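Local coordinates for enoyl-CoA hydratase carB homologue (Streptomyces cattleya, PDB 5O34) that takes part in thienamycin biosynthesis as a crotonase-family lyase, probably forming the carboxymethylproline precursor as its CarB relatives do, at the interface of chains A and B. Numbering follows the deposited sequence. Chains: chain A/B, Enoyl-CoA hydratase carB homologue.

Contact 1: the interface of chains A and B. Residues chain A 184, 269, 273; chain B 250-251, 254-255.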
ATOM      1  N   ASN A 184      16.138  -1.377   8.218  1.00 51.13           N
ATOM      2  CA  ASN A 184      16.001  -1.339   6.759  1.00 50.15           C
ATOM      3  C   ASN A 184      14.989  -2.361   6.278  1.00 52.29           C
ATOM      4  O   ASN A 184      14.098  -2.021   5.501  1.00 53.17           O
ATOM      5  CB  ASN A 184      17.359  -1.582   6.079  1.00 49.07           C
ATOM      6  CG  ASN A 184      18.450  -0.671   6.566  1.00 64.85           C
ATOM      7  OD1 ASN A 184      18.912  -0.781   7.706  1.00 61.74           O
ATOM      8  ND2 ASN A 184      18.872   0.249   5.720  1.00 53.93           N
ATOM      9  N   GLU A 269      22.355  -2.017   1.480  1.00 60.57           N
ATOM     10  CA  GLU A 269      21.871  -0.938   2.359  1.00 61.18           C
ATOM     11  C   GLU A 269      21.893  -1.320   3.851  1.00 65.71           C
ATOM     12  O   GLU A 269      22.405  -0.553   4.669  1.00 65.69           O
ATOM     13  CB  GLU A 269      20.453  -0.506   1.951  1.00 62.78           C
ATOM     14  CG  GLU A 269      20.388   0.322   0.679  1.00 73.21           C
ATOM     15  CD  GLU A 269      19.028   0.480   0.017  1.00 89.53           C
ATOM     16  OE1 GLU A 269      18.001   0.097   0.626  1.00 72.61           O
ATOM     17  OE2 GLU A 269      18.994   0.992  -1.126  1.00 85.96           O
ATOM     18  N   SER A 273      24.043   0.246   7.294  1.00 73.82           N
ATOM     19  CA  SER A 273      23.225   0.682   8.432  1.00 73.66           C
ATOM     20  C   SER A 273      23.518  -0.020   9.775  1.00 78.64           C
ATOM     21  O   SER A 273      23.511   0.648  10.814  1.00 77.90           O
ATOM     22  CB  SER A 273      21.746   0.567   8.093  1.00 75.74           C
ATOM     23  OG  SER A 273      21.302   1.640   7.280  1.00 81.00           O
TER
ATOM     24  N   SER B 250      20.509   6.227   9.938  1.00 53.26           N
ATOM     25  CA  SER B 250      20.975   5.366   8.845  1.00 53.54           C
ATOM     26  C   SER B 250      19.794   4.613   8.194  1.00 57.15           C
ATOM     27  O   SER B 250      19.936   4.112   7.082  1.00 56.88           O
ATOM     28  CB  SER B 250      22.079   4.410   9.306  1.00 56.65           C
ATOM     29  OG  SER B 250      21.590   3.421  10.199  1.00 63.52           O
ATOM     30  N   THR B 251      18.623   4.575   8.869  1.00 53.49           N
ATOM     31  CA  THR B 251      17.411   3.890   8.390  1.00 52.57           C
ATOM     32  C   THR B 251      16.515   4.779   7.514  1.00 56.30           C
ATOM     33  O   THR B 251      16.116   4.358   6.426  1.00 56.86           O
ATOM     34  CB  THR B 251      16.648   3.290   9.585  1.00 53.91           C
ATOM     35  OG1 THR B 251      17.513   2.390  10.267  1.00 51.47           O
ATOM     36  CG2 THR B 251      15.390   2.538   9.177  1.00 51.63           C
ATOM     37  N   ARG B 254      17.170   5.392   3.707  1.00 50.06           N
ATOM     38  CA  ARG B 254      17.084   4.098   3.023  1.00 49.31           C
ATOM     39  C   ARG B 254      15.629   3.674   2.780  1.00 51.92           C
ATOM     40  O   ARG B 254      15.265   3.327   1.655  1.00 51.14           O
ATOM     41  CB  ARG B 254      17.849   3.013   3.808  1.00 48.61           C
ATOM     42  CG  ARG B 254      19.347   3.274   3.965  1.00 53.17           C
ATOM     43  CD  ARG B 254      20.037   3.523   2.644  1.00 56.13           C
ATOM     44  NE  ARG B 254      21.490   3.490   2.774  1.00 64.36           N
ATOM     45  CZ  ARG B 254      22.333   3.746   1.779  1.00 73.58           C
ATOM     46  NH1 ARG B 254      21.874   4.068   0.575  1.00 53.23           N
ATOM     47  NH2 ARG B 254      23.641   3.684   1.979  1.00 65.73           N
ATOM     48  N   VAL B 255      14.805   3.722   3.837  1.00 48.27           N
ATOM     49  CA  VAL B 255      13.379   3.369   3.816  1.00 48.42           C
ATOM     50  C   VAL B 255      12.610   4.321   2.886  1.00 50.79           C
ATOM     51  O   VAL B 255      11.658   3.902   2.221  1.00 50.82           O
ATOM     52  CB  VAL B 255      12.820   3.345   5.271  1.00 53.12           C
ATOM     53  CG1 VAL B 255      11.301   3.367   5.307  1.00 53.29           C
ATOM     54  CG2 VAL B 255      13.351   2.143   6.046  1.00 52.83           C
TER
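The hydroxyl of A:Ser273 stands beside its own backbone N (chi1 -78°), which turns OG toward helix 245-255 of chain B; a bend at chi2 of B:Arg254 (-54°) swings that side chain along the chain A surface to A:Glu269. A:Ser273 sits at the last turn of helix 252-273. OG of A:Ser273 donates to the backbone O of B:Ser250 at 2.8 Å. The hydroxyl comes from above the carbonyl plane, 67° out of it, so the bond does not use a lone-pair direction. The same OG of A:Ser273 also accepts from ND2 of A:Asn184, the side-chain amide, at 3.2 Å, roughly at right angles to the bond it donates and with the oxygen lying in the amide plane. A:Asn184 is thus a second-shell prop: its N-H helps fix the serine hydroxyl, leaving the hydroxyl hydrogen to cross the interface. A second, weak bond runs the opposite way, from B:Ser250 OG to A:Ser273 O at 3.4 Å, so the two serines face each other with both hydroxyls involved.

B:Arg254 contributes mostly its aliphatic stem and hides 66 Å² of its surface. It lies alongside A:Asn184, pointing the same way, and ND2 of A:Asn184 rests 3.5 Å from CB of B:Arg254. Farther out, CD of B:Arg254 packs 3.8 Å from CG of A:Glu269, whose chain runs extended across the arginine. The carboxylate and guanidinium planes are nearly parallel, yet the charged ends do not meet: OE2 of A:Glu269 is 4.5 Å from NH1 of B:Arg254. Their opposite charges may still attract over that gap.

This helix-to-helix patch joins the end of one subunit's last modelled helix, 252-273, to a helix of its neighbour, and probably helps hold together the crotonase-type trimer seen in the deposited assembly.

Contact 2: the interface of chains A and B. Residues chain A 177, 181-184; chain B 247, 250-251.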
ATOM      1  N   PHE A 177      14.670   0.561  16.865  1.00 52.96           N
ATOM      2  CA  PHE A 177      15.120   1.904  17.263  1.00 53.17           C
ATOM      3  C   PHE A 177      15.339   2.033  18.774  1.00 58.25           C
ATOM      4  O   PHE A 177      16.364   2.573  19.190  1.00 57.61           O
ATOM      5  CB  PHE A 177      14.179   3.007  16.744  1.00 54.79           C
ATOM      6  CG  PHE A 177      14.203   3.265  15.254  1.00 56.11           C
ATOM      7  CD1 PHE A 177      13.242   4.067  14.657  1.00 59.18           C
ATOM      8  CD2 PHE A 177      15.200   2.720  14.449  1.00 57.90           C
ATOM      9  CE1 PHE A 177      13.268   4.312  13.285  1.00 60.10           C
ATOM     10  CE2 PHE A 177      15.228   2.970  13.077  1.00 60.41           C
ATOM     11  CZ  PHE A 177      14.264   3.764  12.504  1.00 58.86           C
ATOM     12  N   ILE A 181      19.334  -0.345  17.068  1.00 56.86           N
ATOM     13  CA  ILE A 181      19.804  -0.939  15.814  1.00 56.59           C
ATOM     14  C   ILE A 181      18.952  -0.450  14.629  1.00 58.65           C
ATOM     15  O   ILE A 181      17.805  -0.033  14.829  1.00 57.61           O
ATOM     16  CB  ILE A 181      19.910  -2.489  15.904  1.00 59.90           C
ATOM     17  CG1 ILE A 181      18.530  -3.154  16.159  1.00 60.12           C
ATOM     18  CG2 ILE A 181      20.955  -2.909  16.968  1.00 60.28           C
ATOM     19  CD1 ILE A 181      18.484  -4.680  15.927  1.00 65.71           C
ATOM     20  N   ALA A 182      19.519  -0.477  13.407  1.00 53.64           N
ATOM     21  CA  ALA A 182      18.826  -0.061  12.182  1.00 52.79           C
ATOM     22  C   ALA A 182      17.609  -0.952  11.820  1.00 56.54           C
ATOM     23  O   ALA A 182      17.463  -2.056  12.353  1.00 55.79           O
ATOM     24  CB  ALA A 182      19.805   0.015  11.026  1.00 52.97           C
ATOM     25  N   CYS A 183      16.711  -0.450  10.951  1.00 54.21           N
ATOM     26  CA  CYS A 183      15.520  -1.210  10.574  1.00 54.47           C
ATOM     27  C   CYS A 183      15.157  -1.089   9.084  1.00 56.06           C
ATOM     28  O   CYS A 183      14.011  -0.793   8.729  1.00 56.40           O
ATOM     29  CB  CYS A 183      14.344  -0.859  11.480  1.00 55.72           C
ATOM     30  SG  CYS A 183      13.027  -2.097  11.469  1.00 60.11           S
ATOM     31  N   ASN A 184      16.138  -1.377   8.218  1.00 51.13           N
ATOM     32  CA  ASN A 184      16.001  -1.339   6.759  1.00 50.15           C
ATOM     33  C   ASN A 184      14.989  -2.361   6.278  1.00 52.29           C
ATOM     34  O   ASN A 184      14.098  -2.021   5.501  1.00 53.17           O
ATOM     35  CB  ASN A 184      17.359  -1.582   6.079  1.00 49.07           C
ATOM     36  CG  ASN A 184      18.450  -0.671   6.566  1.00 64.85           C
ATOM     37  OD1 ASN A 184      18.912  -0.781   7.706  1.00 61.74           O
ATOM     38  ND2 ASN A 184      18.872   0.249   5.720  1.00 53.93           N
TER
ATOM     39  N   ALA B 247      21.150   4.607  14.488  1.00 54.70           N
ATOM     40  CA  ALA B 247      20.134   3.612  14.150  1.00 53.43           C
ATOM     41  C   ALA B 247      19.020   4.258  13.319  1.00 55.55           C
ATOM     42  O   ALA B 247      18.643   3.723  12.279  1.00 54.35           O
ATOM     43  CB  ALA B 247      19.544   3.029  15.424  1.00 53.90           C
ATOM     44  N   SER B 250      20.509   6.227   9.938  1.00 53.26           N
ATOM     45  CA  SER B 250      20.975   5.366   8.845  1.00 53.54           C
ATOM     46  C   SER B 250      19.794   4.613   8.194  1.00 57.15           C
ATOM     47  O   SER B 250      19.936   4.112   7.082  1.00 56.88           O
ATOM     48  CB  SER B 250      22.079   4.410   9.306  1.00 56.65           C
ATOM     49  OG  SER B 250      21.590   3.421  10.199  1.00 63.52           O
ATOM     50  N   THR B 251      18.623   4.575   8.869  1.00 53.49           N
ATOM     51  CA  THR B 251      17.411   3.890   8.390  1.00 52.57           C
ATOM     52  C   THR B 251      16.515   4.779   7.514  1.00 56.30           C
ATOM     53  O   THR B 251      16.116   4.358   6.426  1.00 56.86           O
ATOM     54  CB  THR B 251      16.648   3.290   9.585  1.00 53.91           C
ATOM     55  OG1 THR B 251      17.513   2.390  10.267  1.00 51.47           O
ATOM     56  CG2 THR B 251      15.390   2.538   9.177  1.00 51.63           C
TER
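Hydrogen bonding centres on B:Thr251, which meets the backbone of A:Cys183 in the loop leading into helix 184-194. The amide N of A:Cys183 donates to OG1 of B:Thr251 at 3.0 Å, in a fairly straight bond with 162° at the hydrogen. Within chain B, OG1 of B:Thr251 also donates to the carbonyl O of B:Ala247 one turn earlier, 2.7 Å away and almost in line with the C=O. The threonine hydroxyl therefore works in both senses at once, and the helix carbonyl behind it sets its hydrogen so that the oxygen can receive the incoming amide. A chi1 of -58° places OG1 beside the threonine's own N, back toward B:Ala247, while CG2 is sent the other way.

Apolar packing flanks this bond. The phenyl ring of A:Phe177, from the short helix 176-179, turns its edge to B:Thr251, whose CB lies in the ring plane, and CZ of A:Phe177 comes to 3.7 Å from CG2 of B:Thr251. That methyl, CG2 of B:Thr251, also rests on the backbone of A:Cys183, 4.0 Å from CA of A:Cys183.

Contacts between carbon and oxygen, of backbone and hydroxyl alike, complete the fit. CB of B:Ala247 presses on the carbonyl O of A:Ile181 at 3.6 Å, and CE2 of A:Phe177 stands equally far, 3.6 Å, from O of B:Ala247. One residue earlier in the loop than A:Cys183, the methyl of A:Ala182 sits against OG1 of B:Thr251 and extends toward OG of B:Ser250.

B:Thr251 hides 48 Å², more than any other residue listed for this patch, and fits into the corner formed by the phenylalanine edge and the loop backbone. The site anchors the 181-183 loop of one subunit on the neighbour's helix and probably contributes to trimer assembly; the structure alone does not show whether it affects catalysis.

Contact 1 and contact 2 are adjoining stretches of one interface, the centres of their C-alpha atoms about 6 Å apart. On the chain B side both use helix 245-255, with B:Ser250 and B:Thr251 common to the two; on the chain A side A:Asn184, the first residue of helix 184-194, belongs to both. The chain B helix is thus held by the last modelled helix of chain A, 252-273, in contact 1 and by the loop before helix 184-194 in contact 2. The interface is not an exact two-fold, which is compatible with a closed ring of three copies, as expected of crotonase-type trimers.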